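Local coordinates for putative capsular polysaccharide biosynthesis protein (Streptococcus pneumoniae serotype 4, PDB 6EWJ), which probably acts as a pyridoxal phosphate-dependent sugar aminotransferase in the biosynthesis of pneumococcal teichoic acid, at residues A[139-145]-A[183-187]. Coordinates in Å, arbitrary orientation, origin at the centre of the assembly. Numbering follows the deposited sequence.
Sequences GIVCDYD and STYKG. Unlike the reference sequence in segment 183-187: Thr184 (reference Ile).
Segments 139-145 and 183-187 run the same way, their end-to-end directions 24° apart. Gly139 (positive phi) faces Ser183 and Val141 faces Tyr185, with CA atoms 6.0 and 6.3 Å apart. After an extended run, an inverse gamma turn centred on Asp143, the N-cap residue, leads into helix 144-153. Ser183 has chi1 m, and its OG donates a hydrogen bond to Gly139 O (2.6 Å); Val141 CG2 lies 3.8 Å from Ser183 CB. Thr184 is extended and turns its side chain away. Tyr185, chi1 t, has the largest area covered. Its CB meets Val141 CG1 at 3.7 Å, its CE2 meets Tyr144 CB at 3.7 Å, and its OH accepts a hydrogen bond from Asp145 N at 3.0 Å. A tyrosine hydroxyl thus takes up a backbone NH of the helix's first turn. Lys186, at left-handed phi/psi 54/42, extends NZ to Asp145 OD2 (2.8 Å) in a salt bridge. Gly139 adjoins the cofactor-binding His179. Tyr144 OH is hydrogen-bonded to Glu136 OE2 and its side chain packs on strand 172-177, while strand 184-185 pairs with strands 188-189 and 314-315.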
loop_
_atom_site.group_PDB
_atom_site.type_symbol
_atom_site.label_atom_id
_atom_site.label_comp_id
_atom_site.label_asym_id
_atom_site.label_seq_id
_atom_site.Cartn_x
_atom_site.Cartn_y
_atom_site.Cartn_z
ATOM N N GLY A 139 5.075 22.854 -7.138
ATOM C CA GLY A 139 4.484 22.818 -8.501
ATOM C C GLY A 139 5.405 23.364 -9.570
ATOM O O GLY A 139 5.142 23.253 -10.774
ATOM N N ILE A 140 6.499 23.947 -9.136
ATOM C CA ILE A 140 7.474 24.534 -10.030
ATOM C C ILE A 140 8.382 23.421 -10.594
ATOM O O ILE A 140 9.090 22.762 -9.844
ATOM C CB ILE A 140 8.316 25.566 -9.262
ATOM C CG1 ILE A 140 7.386 26.618 -8.619
ATOM C CG2 ILE A 140 9.314 26.240 -10.196
ATOM C CD1 ILE A 140 8.015 27.369 -7.475
ATOM N N VAL A 141 8.392 23.282 -11.940
ATOM C CA VAL A 141 9.058 22.181 -12.611
ATOM C C VAL A 141 10.505 22.568 -12.800
ATOM O O VAL A 141 10.780 23.718 -13.123
ATOM C CB VAL A 141 8.425 21.869 -13.996
ATOM C CG1 VAL A 141 9.224 20.811 -14.742
ATOM C CG2 VAL A 141 6.997 21.353 -13.801
ATOM N N CYS A 142 11.426 21.615 -12.619
ATOM C CA CYS A 142 12.858 21.852 -12.820
ATOM C C CYS A 142 13.325 22.171 -14.278
ATOM O O CYS A 142 12.586 22.033 -15.244
ATOM C CB CYS A 142 13.654 20.676 -12.294
ATOM S SG CYS A 142 13.469 20.515 -10.475
ATOM N N ASP A 143 14.581 22.564 -14.397
ATOM C CA ASP A 143 15.221 22.936 -15.682
ATOM C C ASP A 143 15.554 21.647 -16.434
ATOM O O ASP A 143 16.683 21.144 -16.379
ATOM C CB ASP A 143 16.494 23.749 -15.309
ATOM C CG ASP A 143 17.220 24.347 -16.469
ATOM O OD1 ASP A 143 16.805 24.217 -17.633
ATOM O OD2 ASP A 143 18.310 24.916 -16.174
ATOM N N TYR A 144 14.544 21.073 -17.092
ATOM C CA TYR A 144 14.729 19.777 -17.770
ATOM C C TYR A 144 15.703 19.841 -18.945
ATOM O O TYR A 144 16.435 18.887 -19.157
ATOM C CB TYR A 144 13.402 19.086 -18.091
ATOM C CG TYR A 144 12.912 18.319 -16.898
ATOM C CD1 TYR A 144 12.130 18.932 -15.928
ATOM C CD2 TYR A 144 13.314 16.989 -16.691
ATOM C CE1 TYR A 144 11.695 18.228 -14.809
ATOM C CE2 TYR A 144 12.905 16.282 -15.569
ATOM C CZ TYR A 144 12.096 16.905 -14.640
ATOM O OH TYR A 144 11.701 16.232 -13.517
ATOM N N ASP A 145 15.773 20.956 -19.672
ATOM C CA ASP A 145 16.776 21.065 -20.704
ATOM C C ASP A 145 18.174 20.849 -20.141
ATOM O O ASP A 145 18.961 20.140 -20.744
ATOM C CB ASP A 145 16.715 22.412 -21.447
ATOM C CG ASP A 145 15.463 22.535 -22.341
ATOM O OD1 ASP A 145 14.721 21.559 -22.513
ATOM O OD2 ASP A 145 15.248 23.654 -22.859
ATOM N N SER A 183 1.139 21.148 -13.686
ATOM C CA SER A 183 2.182 22.112 -13.963
ATOM C C SER A 183 2.669 21.910 -15.402
ATOM O O SER A 183 2.520 20.827 -15.956
ATOM C CB SER A 183 3.362 21.942 -12.992
ATOM O OG SER A 183 2.937 22.137 -11.645
ATOM N N THR A 184 3.236 22.956 -15.987
ATOM C CA THR A 184 3.870 22.871 -17.312
ATOM C C THR A 184 5.283 23.490 -17.349
ATOM O O THR A 184 5.622 24.353 -16.563
ATOM C CB THR A 184 3.047 23.572 -18.397
ATOM O OG1 THR A 184 3.007 24.946 -18.066
ATOM C CG2 THR A 184 1.632 22.992 -18.489
ATOM N N TYR A 185 6.092 22.952 -18.258
ATOM C CA TYR A 185 7.459 23.363 -18.553
ATOM C C TYR A 185 7.541 23.475 -20.059
ATOM O O TYR A 185 7.404 22.480 -20.771
ATOM C CB TYR A 185 8.437 22.297 -18.089
ATOM C CG TYR A 185 9.856 22.512 -18.476
ATOM C CD1 TYR A 185 10.607 23.416 -17.806
ATOM C CD2 TYR A 185 10.466 21.746 -19.456
ATOM C CE1 TYR A 185 11.923 23.672 -18.172
ATOM C CE2 TYR A 185 11.784 21.968 -19.832
ATOM C CZ TYR A 185 12.506 22.953 -19.181
ATOM O OH TYR A 185 13.816 23.180 -19.472
ATOM N N LYS A 186 7.769 24.698 -20.543
ATOM C CA LYS A 186 7.806 25.011 -21.962
ATOM C C LYS A 186 6.529 24.532 -22.624
ATOM O O LYS A 186 6.562 23.954 -23.697
ATOM C CB LYS A 186 9.065 24.437 -22.606
ATOM C CG LYS A 186 10.322 25.117 -22.034
ATOM C CD LYS A 186 11.613 24.643 -22.663
ATOM C CE LYS A 186 12.772 25.477 -22.144
ATOM N NZ LYS A 186 13.617 25.927 -23.245
ATOM N N GLY A 187 5.400 24.759 -21.941
ATOM C CA GLY A 187 4.103 24.362 -22.450
ATOM C C GLY A 187 3.733 22.891 -22.341
ATOM O O GLY A 187 2.609 22.537 -22.755
#